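Dual function macrocyclase-peptidase POPB (Galerina marginata, PDB 5N4B) cleaves peptides after proline, trimming a 35-residue precursor and macrocyclising the 25-residue intermediate it first releases, in amanitin toxin biosynthesis. Local coordinates at residues A87-W96 against R411-T420; I207-Q218 against I262-D270. The protein carries 1 engineered substitution. All coordinates share one frame; numbering follows the deposited sequence.

Overall arrangement
Both contacts lie in the N-terminal beta-propeller, whose seven four-stranded antiparallel sheets, the blades, follow one another along the chain. Contact 1 brings the first blade (strand 84-90) against the last (strand 416-423), so 314 residues and five complete blades intervene. Contact 2 joins the third and fourth blades, consecutive in sequence, and both of its segments fall within that interval. Their centres are about 19 Å apart, on the same side of the chain's centre, and they touch where Q412 OE1 packs on E269 CG at 3.8 Å. Contact 2 thus represents an ordinary step round the ring, whereas contact 1 is the seam where the ring closes.

Contact 1: residues A87-W96 against R411-T420; sequences APTLLDDGHW and RQKQTHFFLT
P88 and F418 form the tightly packed end of this seam between the first and last propeller blades. The proline CD lies over one face of the phenyl ring, 4.2 Å from its centroid, a CH-pi contact suited to a rigid, apolar ring. W96 CZ3 approaches the same phenyl in its plane, 3.7 Å from F418 CZ. The indole also reaches H416, with W96 CH2 above one imidazole face and 3.4 Å from H416 CE1. With chi1 at 67°, H416 turns its ring toward the indole, between backbone N and carbonyl carbon. A water beside these rings accepts from L90 N, donates to Q414 OE1 and bonds H416 NE2. The bound peptide lies against A87, T89, L91 and R411 and hydrogen-bonds T420 OG1.

L90 O is gripped twice. R411 NH1 meets it in the carbonyl plane on a lone pair, whereas Q414 NE2, 2.9 Å from L90 O, comes from above that plane in a nearly straight bond (164°). Farther out, the contact loosens into charged side chains at the solvent. D92 OD2 offers its syn lone pair to K413 NZ at 2.7 Å, and D92 OD1 takes R411 NH1 at 2.8 Å on its anti side, 33° out of the carboxylate plane. K413, extended beyond CG, spans the gap, and R411 NH2 bonds P153 O of the second blade. No backbone-to-backbone hydrogen bond links the segments: side chains close the ring by packing on one another and bonding main-chain atoms, directly or through water, consistent with a prolyl oligopeptidase propeller, whose end blades share no strand.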
loop_
_atom_site.group_PDB
_atom_site.type_symbol
_atom_site.label_atom_id
_atom_site.label_comp_id
_atom_site.label_asym_id
_atom_site.label_seq_id
_atom_site.Cartn_x
_atom_site.Cartn_y
_atom_site.Cartn_z
ATOM N N ALA A 87 -16.161 6.558 4.923
ATOM C CA ALA A 87 -16.632 7.445 5.983
ATOM C C ALA A 87 -16.935 8.826 5.383
ATOM O O ALA A 87 -16.262 9.266 4.443
ATOM C CB ALA A 87 -15.583 7.610 7.077
ATOM N N PRO A 88 -17.937 9.540 5.895
ATOM C CA PRO A 88 -18.194 10.911 5.430
ATOM C C PRO A 88 -17.348 11.897 6.228
ATOM O O PRO A 88 -16.944 11.618 7.364
ATOM C CB PRO A 88 -19.697 11.072 5.720
ATOM C CG PRO A 88 -19.887 10.307 7.024
ATOM C CD PRO A 88 -18.946 9.118 6.897
ATOM N N THR A 89 -17.110 13.061 5.609
ATOM C CA THR A 89 -16.342 14.161 6.198
ATOM C C THR A 89 -17.231 15.398 6.207
ATOM O O THR A 89 -17.827 15.756 5.193
ATOM C CB THR A 89 -15.071 14.435 5.390
ATOM O OG1 THR A 89 -14.257 13.270 5.359
ATOM C CG2 THR A 89 -14.282 15.561 6.036
ATOM N N LEU A 90 -17.296 16.073 7.352
ATOM C CA LEU A 90 -18.075 17.305 7.476
ATOM C C LEU A 90 -17.147 18.472 7.177
ATOM O O LEU A 90 -16.137 18.655 7.869
ATOM C CB LEU A 90 -18.598 17.432 8.919
ATOM C CG LEU A 90 -19.276 18.768 9.247
ATOM C CD1 LEU A 90 -20.465 19.049 8.384
ATOM C CD2 LEU A 90 -19.663 18.799 10.756
ATOM N N LEU A 91 -17.446 19.202 6.100
ATOM C CA LEU A 91 -16.698 20.401 5.747
ATOM C C LEU A 91 -17.284 21.605 6.467
ATOM O O LEU A 91 -18.436 21.588 6.940
ATOM C CB LEU A 91 -16.666 20.610 4.225
ATOM C CG LEU A 91 -16.088 19.439 3.446
ATOM C CD1 LEU A 91 -15.921 19.879 1.963
ATOM C CD2 LEU A 91 -14.762 18.985 4.021
ATOM N N ASP A 92 -16.537 22.705 6.406
ATOM C CA ASP A 92 -16.967 23.958 7.024
ATOM C C ASP A 92 -18.129 24.611 6.314
ATOM O O ASP A 92 -18.637 25.618 6.831
ATOM C CB ASP A 92 -15.782 24.911 7.169
ATOM C CG ASP A 92 -14.850 24.539 8.287
ATOM O OD1 ASP A 92 -14.806 23.380 8.780
ATOM O OD2 ASP A 92 -14.157 25.490 8.740
ATOM N N ASP A 93 -18.570 24.122 5.149
ATOM C CA ASP A 93 -19.842 24.555 4.575
ATOM C C ASP A 93 -21.078 23.934 5.215
ATOM O O ASP A 93 -22.192 24.273 4.798
ATOM C CB ASP A 93 -19.850 24.352 3.047
ATOM C CG ASP A 93 -19.724 22.868 2.617
ATOM O OD1 ASP A 93 -19.682 21.970 3.490
ATOM O OD2 ASP A 93 -19.709 22.668 1.396
ATOM N N GLY A 94 -20.906 23.042 6.192
ATOM C CA GLY A 94 -21.978 22.360 6.857
ATOM C C GLY A 94 -22.409 21.088 6.180
ATOM O O GLY A 94 -23.300 20.405 6.708
ATOM N N HIS A 95 -21.836 20.756 5.020
ATOM C CA HIS A 95 -22.262 19.565 4.302
ATOM C C HIS A 95 -21.240 18.447 4.475
ATOM O O HIS A 95 -20.085 18.675 4.800
ATOM C CB HIS A 95 -22.468 19.914 2.817
ATOM C CG HIS A 95 -23.685 20.759 2.580
ATOM N ND1 HIS A 95 -24.844 20.258 2.042
ATOM C CD2 HIS A 95 -23.952 22.046 2.925
ATOM C CE1 HIS A 95 -25.756 21.224 1.987
ATOM N NE2 HIS A 95 -25.249 22.310 2.535
ATOM N N TRP A 96 -21.730 17.239 4.259
ATOM C CA TRP A 96 -20.967 16.022 4.419
ATOM C C TRP A 96 -20.646 15.427 3.055
ATOM O O TRP A 96 -21.499 15.384 2.157
ATOM C CB TRP A 96 -21.809 15.039 5.242
ATOM C CG TRP A 96 -22.084 15.427 6.630
ATOM C CD1 TRP A 96 -23.057 16.250 7.044
ATOM C CD2 TRP A 96 -21.398 14.988 7.780
ATOM N NE1 TRP A 96 -23.030 16.357 8.424
ATOM C CE2 TRP A 96 -22.009 15.577 8.887
ATOM C CE3 TRP A 96 -20.303 14.154 7.996
ATOM C CZ2 TRP A 96 -21.579 15.335 10.189
ATOM C CZ3 TRP A 96 -19.869 13.940 9.298
ATOM C CH2 TRP A 96 -20.520 14.510 10.364
ATOM N N ARG A 411 -11.751 15.428 12.177
ATOM C CA ARG A 411 -11.188 16.772 12.194
ATOM C C ARG A 411 -11.191 17.204 13.649
ATOM O O ARG A 411 -12.241 17.216 14.296
ATOM C CB ARG A 411 -11.999 17.726 11.302
ATOM C CG ARG A 411 -12.052 17.257 9.846
ATOM C CD ARG A 411 -12.858 18.243 8.975
ATOM N NE ARG A 411 -12.134 19.493 8.841
ATOM C CZ ARG A 411 -12.696 20.647 8.544
ATOM N NH1 ARG A 411 -13.988 20.737 8.315
ATOM N NH2 ARG A 411 -11.947 21.738 8.507
ATOM N N GLN A 412 -10.016 17.600 14.126
ATOM C CA GLN A 412 -9.800 17.904 15.546
ATOM C C GLN A 412 -10.838 18.842 16.149
ATOM O O GLN A 412 -11.271 18.661 17.289
ATOM C CB GLN A 412 -8.403 18.498 15.738
ATOM C CG GLN A 412 -8.153 18.942 17.167
ATOM C CD GLN A 412 -6.788 19.559 17.285
ATOM O OE1 GLN A 412 -5.787 18.959 16.877
ATOM N NE2 GLN A 412 -6.729 20.759 17.863
ATOM N N LYS A 413 -11.226 19.891 15.431
ATOM C CA LYS A 413 -12.116 20.874 16.020
ATOM C C LYS A 413 -13.556 20.386 16.201
ATOM O O LYS A 413 -14.335 21.046 16.900
ATOM C CB LYS A 413 -12.086 22.170 15.212
ATOM C CG LYS A 413 -12.797 22.092 13.862
ATOM C CD LYS A 413 -12.568 23.360 13.068
ATOM C CE LYS A 413 -13.188 23.273 11.687
ATOM N NZ LYS A 413 -12.874 24.561 10.956
ATOM N N GLN A 414 -13.931 19.284 15.576
ATOM C CA GLN A 414 -15.296 18.829 15.561
ATOM C C GLN A 414 -15.613 17.952 16.757
ATOM O O GLN A 414 -14.714 17.424 17.426
ATOM C CB GLN A 414 -15.579 18.094 14.233
ATOM C CG GLN A 414 -15.465 19.014 13.062
ATOM C CD GLN A 414 -15.661 18.345 11.719
ATOM O OE1 GLN A 414 -15.493 17.166 11.542
ATOM N NE2 GLN A 414 -15.971 19.171 10.725
ATOM N N THR A 415 -16.909 17.778 17.009
ATOM C CA THR A 415 -17.383 17.049 18.172
ATOM C C THR A 415 -17.672 15.583 17.913
ATOM O O THR A 415 -18.377 14.963 18.708
ATOM C CB THR A 415 -18.649 17.684 18.722
ATOM O OG1 THR A 415 -19.646 17.710 17.685
ATOM C CG2 THR A 415 -18.341 19.118 19.243
ATOM N N HIS A 416 -17.157 15.026 16.823
ATOM C CA HIS A 416 -17.332 13.613 16.484
ATOM C C HIS A 416 -16.031 13.110 15.878
ATOM O O HIS A 416 -15.170 13.854 15.450
ATOM C CB HIS A 416 -18.490 13.379 15.483
ATOM C CG HIS A 416 -18.219 13.934 14.141
ATOM N ND1 HIS A 416 -18.511 15.245 13.798
ATOM C CD2 HIS A 416 -17.594 13.390 13.074
ATOM C CE1 HIS A 416 -18.087 15.458 12.565
ATOM N NE2 HIS A 416 -17.521 14.355 12.110
ATOM N N PHE A 417 -15.930 11.790 15.813
ATOM C CA PHE A 417 -14.963 11.122 14.969
ATOM C C PHE A 417 -15.586 9.841 14.433
ATOM O O PHE A 417 -16.600 9.352 14.947
ATOM C CB PHE A 417 -13.631 10.842 15.674
ATOM C CG PHE A 417 -13.706 9.959 16.901
ATOM C CD1 PHE A 417 -13.583 8.601 16.781
ATOM C CD2 PHE A 417 -13.848 10.524 18.171
ATOM C CE1 PHE A 417 -13.628 7.801 17.951
ATOM C CE2 PHE A 417 -13.893 9.733 19.304
ATOM C CZ PHE A 417 -13.788 8.380 19.180
ATOM N N PHE A 418 -14.944 9.278 13.402
ATOM C CA PHE A 418 -15.329 8.002 12.849
ATOM C C PHE A 418 -14.199 6.991 12.957
ATOM O O PHE A 418 -13.009 7.314 13.054
ATOM C CB PHE A 418 -15.685 8.103 11.345
ATOM C CG PHE A 418 -16.823 8.987 11.076
ATOM C CD1 PHE A 418 -18.123 8.559 11.323
ATOM C CD2 PHE A 418 -16.621 10.277 10.610
ATOM C CE1 PHE A 418 -19.183 9.410 11.122
ATOM C CE2 PHE A 418 -17.731 11.118 10.387
ATOM C CZ PHE A 418 -18.961 10.681 10.674
ATOM N N LEU A 419 -14.616 5.723 12.958
ATOM C CA LEU A 419 -13.723 4.578 12.808
ATOM C C LEU A 419 -14.145 3.793 11.583
ATOM O O LEU A 419 -15.347 3.526 11.388
ATOM C CB LEU A 419 -13.751 3.650 14.013
ATOM C CG LEU A 419 -13.505 4.271 15.363
ATOM C CD1 LEU A 419 -13.774 3.212 16.468
ATOM C CD2 LEU A 419 -12.142 4.824 15.466
ATOM N N THR A 420 -13.174 3.416 10.765
ATOM C CA THR A 420 -13.419 2.483 9.669
ATOM C C THR A 420 -12.820 1.135 10.056
ATOM O O THR A 420 -11.642 1.048 10.432
ATOM C CB THR A 420 -12.913 2.987 8.334
ATOM O OG1 THR A 420 -11.534 3.240 8.392
ATOM C CG2 THR A 420 -13.575 4.312 8.007
HETATM O O HOH W 1 -15.886 15.086 9.705
HETATM O O HOH W 2 -16.643 22.026 10.923
#

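Contact 2: residues I207-Q218 against I262-D270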
loop_
_atom_site.group_PDB
_atom_site.type_symbol
_atom_site.label_atom_id
_atom_site.label_comp_id
_atom_site.label_asym_id
_atom_site.label_seq_id
_atom_site.Cartn_x
_atom_site.Cartn_y
_atom_site.Cartn_z
ATOM N N ILE A 207 -1.122 19.393 1.615
ATOM C CA ILE A 207 -1.285 19.950 2.963
ATOM C C ILE A 207 -1.686 21.417 2.863
ATOM O O ILE A 207 -0.862 22.283 2.588
ATOM C CB ILE A 207 -0.010 19.774 3.782
ATOM C CG1 ILE A 207 0.316 18.292 3.942
ATOM C CG2 ILE A 207 -0.139 20.434 5.146
ATOM C CD1 ILE A 207 -0.634 17.517 4.799
ATOM N N TRP A 208 -2.951 21.718 3.109
ATOM C CA TRP A 208 -3.395 23.095 3.116
ATOM C C TRP A 208 -2.885 23.836 4.334
ATOM O O TRP A 208 -2.800 23.288 5.435
ATOM C CB TRP A 208 -4.915 23.157 3.163
ATOM C CG TRP A 208 -5.617 22.776 1.849
ATOM C CD1 TRP A 208 -6.002 21.515 1.448
ATOM C CD2 TRP A 208 -6.018 23.669 0.800
ATOM N NE1 TRP A 208 -6.591 21.570 0.208
ATOM C CE2 TRP A 208 -6.615 22.871 -0.213
ATOM C CE3 TRP A 208 -5.929 25.051 0.597
ATOM C CZ2 TRP A 208 -7.134 23.406 -1.369
ATOM C CZ3 TRP A 208 -6.435 25.584 -0.585
ATOM C CH2 TRP A 208 -7.027 24.778 -1.546
ATOM N N THR A 209 -2.595 25.121 4.137
ATOM C CA THR A 209 -2.469 26.005 5.269
ATOM C C THR A 209 -3.856 26.290 5.848
ATOM O O THR A 209 -4.885 26.216 5.150
ATOM C CB THR A 209 -1.718 27.276 4.887
ATOM O OG1 THR A 209 -2.294 27.858 3.711
ATOM C CG2 THR A 209 -0.236 26.981 4.647
ATOM N N LYS A 210 -3.886 26.565 7.154
ATOM C CA LYS A 210 -5.144 26.675 7.869
ATOM C C LYS A 210 -5.906 27.953 7.550
ATOM O O LYS A 210 -7.090 28.062 7.905
ATOM C CB LYS A 210 -4.941 26.483 9.369
ATOM C CG LYS A 210 -5.081 25.079 9.888
ATOM C CD LYS A 210 -4.437 24.030 9.036
ATOM C CE LYS A 210 -4.601 22.643 9.722
ATOM N NZ LYS A 210 -4.006 21.496 8.955
ATOM N N ASP A 211 -5.270 28.888 6.851
ATOM C CA ASP A 211 -5.935 30.043 6.281
ATOM C C ASP A 211 -6.609 29.762 4.935
ATOM O O ASP A 211 -7.204 30.671 4.350
ATOM C CB ASP A 211 -4.921 31.193 6.171
ATOM C CG ASP A 211 -3.708 30.830 5.289
ATOM O OD1 ASP A 211 -3.805 29.846 4.527
ATOM O OD2 ASP A 211 -2.624 31.486 5.416
ATOM N N SER A 212 -6.483 28.528 4.431
ATOM C CA SER A 212 -7.071 28.086 3.167
ATOM C C SER A 212 -6.591 28.860 1.957
ATOM O O SER A 212 -7.217 28.801 0.886
ATOM C CB SER A 212 -8.594 28.087 3.213
ATOM O OG SER A 212 -9.107 27.171 4.181
ATOM N N LYS A 213 -5.438 29.507 2.057
ATOM C CA LYS A 213 -4.960 30.290 0.926
ATOM C C LYS A 213 -4.200 29.448 -0.084
ATOM O O LYS A 213 -4.003 29.879 -1.219
ATOM C CB LYS A 213 -4.032 31.409 1.441
ATOM C CG LYS A 213 -4.718 32.439 2.324
ATOM C CD LYS A 213 -3.721 33.510 2.728
ATOM C CE LYS A 213 -4.386 34.690 3.443
ATOM N NZ LYS A 213 -3.304 35.537 4.060
ATOM N N GLY A 214 -3.738 28.278 0.321
ATOM C CA GLY A 214 -2.875 27.497 -0.544
ATOM C C GLY A 214 -2.521 26.199 0.144
ATOM O O GLY A 214 -2.937 25.934 1.276
ATOM N N PHE A 215 -1.674 25.439 -0.529
ATOM C CA PHE A 215 -1.265 24.151 -0.024
ATOM C C PHE A 215 0.164 23.816 -0.366
ATOM O O PHE A 215 0.733 24.274 -1.355
ATOM C CB PHE A 215 -2.187 23.022 -0.534
ATOM C CG PHE A 215 -2.350 22.977 -2.022
ATOM C CD1 PHE A 215 -1.401 22.350 -2.812
ATOM C CD2 PHE A 215 -3.451 23.544 -2.633
ATOM C CE1 PHE A 215 -1.541 22.316 -4.212
ATOM C CE2 PHE A 215 -3.572 23.513 -4.015
ATOM C CZ PHE A 215 -2.605 22.918 -4.785
ATOM N N LEU A 216 0.739 23.018 0.496
ATOM C CA LEU A 216 2.073 22.480 0.285
ATOM C C LEU A 216 1.978 21.150 -0.435
ATOM O O LEU A 216 1.054 20.358 -0.200
ATOM C CB LEU A 216 2.830 22.279 1.606
ATOM C CG LEU A 216 3.126 23.609 2.318
ATOM C CD1 LEU A 216 2.161 23.845 3.425
ATOM C CD2 LEU A 216 4.490 23.695 2.762
ATOM N N TYR A 217 2.968 20.882 -1.275
ATOM C CA TYR A 217 3.065 19.685 -2.102
ATOM C C TYR A 217 4.523 19.497 -2.511
ATOM O O TYR A 217 5.268 20.465 -2.681
ATOM C CB TYR A 217 2.169 19.819 -3.337
ATOM C CG TYR A 217 2.675 20.820 -4.337
ATOM C CD1 TYR A 217 2.515 22.198 -4.148
ATOM C CD2 TYR A 217 3.406 20.397 -5.409
ATOM C CE1 TYR A 217 3.044 23.098 -5.038
ATOM C CE2 TYR A 217 3.958 21.301 -6.300
ATOM C CZ TYR A 217 3.795 22.646 -6.099
ATOM O OH TYR A 217 4.373 23.557 -6.993
ATOM N N GLN A 218 4.917 18.238 -2.691
ATOM C CA GLN A 218 6.257 17.908 -3.155
ATOM C C GLN A 218 6.263 17.802 -4.672
ATOM O O GLN A 218 5.413 17.133 -5.272
ATOM C CB GLN A 218 6.751 16.615 -2.549
ATOM C CG GLN A 218 8.156 16.255 -3.060
ATOM C CD GLN A 218 8.732 15.147 -2.248
ATOM O OE1 GLN A 218 9.634 15.368 -1.454
ATOM N NE2 GLN A 218 8.175 13.946 -2.371
ATOM N N ILE A 262 13.625 13.009 0.333
ATOM C CA ILE A 262 12.278 13.486 0.057
ATOM C C ILE A 262 11.678 14.104 1.323
ATOM O O ILE A 262 12.224 13.973 2.433
ATOM C CB ILE A 262 11.373 12.417 -0.574
ATOM C CG1 ILE A 262 11.136 11.260 0.393
ATOM C CG2 ILE A 262 12.005 11.960 -1.905
ATOM C CD1 ILE A 262 9.954 10.337 -0.069
ATOM N N TYR A 263 10.538 14.763 1.137
ATOM C CA TYR A 263 10.008 15.721 2.078
ATOM C C TYR A 263 8.516 15.485 2.314
ATOM O O TYR A 263 7.795 14.999 1.448
ATOM C CB TYR A 263 10.245 17.181 1.629
ATOM C CG TYR A 263 11.701 17.364 1.341
ATOM C CD1 TYR A 263 12.622 17.320 2.368
ATOM C CD2 TYR A 263 12.175 17.429 0.030
ATOM C CE1 TYR A 263 13.966 17.378 2.098
ATOM C CE2 TYR A 263 13.544 17.499 -0.233
ATOM C CZ TYR A 263 14.409 17.463 0.817
ATOM O OH TYR A 263 15.756 17.493 0.607
ATOM N N GLY A 264 8.081 15.807 3.509
ATOM C CA GLY A 264 6.670 15.899 3.827
ATOM C C GLY A 264 6.428 17.108 4.710
ATOM O O GLY A 264 7.367 17.726 5.209
ATOM N N ALA A 265 5.164 17.448 4.902
ATOM C CA ALA A 265 4.774 18.611 5.669
ATOM C C ALA A 265 3.503 18.367 6.428
ATOM O O ALA A 265 2.779 17.390 6.209
ATOM C CB ALA A 265 4.601 19.846 4.770
ATOM N N ASP A 266 3.290 19.244 7.408
ATOM C CA ASP A 266 2.024 19.306 8.141
ATOM C C ASP A 266 1.851 20.737 8.641
ATOM O O ASP A 266 2.830 21.478 8.788
ATOM C CB ASP A 266 2.005 18.346 9.344
ATOM C CG ASP A 266 1.350 16.959 9.064
ATOM O OD1 ASP A 266 0.289 16.884 8.412
ATOM O OD2 ASP A 266 1.923 15.915 9.543
ATOM N N THR A 267 0.608 21.143 8.866
ATOM C CA THR A 267 0.300 22.470 9.396
ATOM C C THR A 267 -0.579 22.333 10.636
ATOM O O THR A 267 -1.555 21.572 10.645
ATOM C CB THR A 267 -0.386 23.353 8.378
ATOM O OG1 THR A 267 -1.508 22.618 7.865
ATOM C CG2 THR A 267 0.594 23.723 7.248
ATOM N N SER A 268 -0.215 23.047 11.687
ATOM C CA SER A 268 -0.992 22.970 12.914
ATOM C C SER A 268 -2.364 23.621 12.748
ATOM O O SER A 268 -2.536 24.600 12.012
ATOM C CB SER A 268 -0.235 23.575 14.082
ATOM O OG SER A 268 -0.136 24.981 13.930
ATOM N N GLU A 269 -3.336 23.076 13.476
ATOM C CA GLU A 269 -4.721 23.546 13.424
ATOM C C GLU A 269 -4.866 25.004 13.809
ATOM O O GLU A 269 -5.723 25.711 13.247
ATOM C CB GLU A 269 -5.597 22.712 14.362
ATOM C CG GLU A 269 -5.807 21.278 13.900
ATOM C CD GLU A 269 -6.497 21.174 12.533
ATOM O OE1 GLU A 269 -7.304 22.071 12.180
ATOM O OE2 GLU A 269 -6.206 20.186 11.812
ATOM N N ASP A 270 -4.058 25.478 14.734
ATOM C CA ASP A 270 -4.141 26.838 15.223
ATOM C C ASP A 270 -3.474 27.857 14.305
ATOM O O ASP A 270 -3.477 29.037 14.646
ATOM C CB ASP A 270 -3.619 26.950 16.672
ATOM C CG ASP A 270 -2.144 26.621 16.817
ATOM O OD1 ASP A 270 -1.471 26.420 15.782
ATOM O OD2 ASP A 270 -1.659 26.563 17.979
#
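Two consecutive blades of the beta-propeller meet here, the first two strands of the third (207-208 and 214-219) lying against the first strand of the fourth (262-267). Strands 214-218 and 262-267 run nearly antiparallel, but their axes stay 7.2 Å apart and side chains fill the space between them. The small methyl of A265 lets L216 CD2 approach A265 CB to 4.3 Å, while the branched I207 lays CG1 against A265 O and its other branch, CG2, beside T267.

T267 is the polar centre. Its chi1 of 52° puts OG1 between the backbone N and the carbonyl carbon, where it donates to W208 O at 2.8 Å, while CG2, beside the backbone N, packs on L216 CD1. The same hydroxyl oxygen accepts from K210 NZ at 2.9 Å, so a threonine serves both the apolar layer and the hydrogen bonds. K210 CG lies 3.3 Å from S268 O, and the bend at chi2 (43°) then directs the chain over the strand end, where NZ also bonds T267 O from above the carbonyl plane. E269 OE2 adds a long salt bridge to K210 NZ on the solvent-exposed side, probably steadying the amine.

At the other end of the interface, the side chain of Q218 lies about 9 Å from that of H699 of the charge relay system. A glutamine suits this place: NE2 donates to K202 O in the link between the second and third blades, and the extended chain presents Q218 OE1 to Y263 N of the fourth at 2.8 Å, the donor tilted 24° from the carbonyl plane.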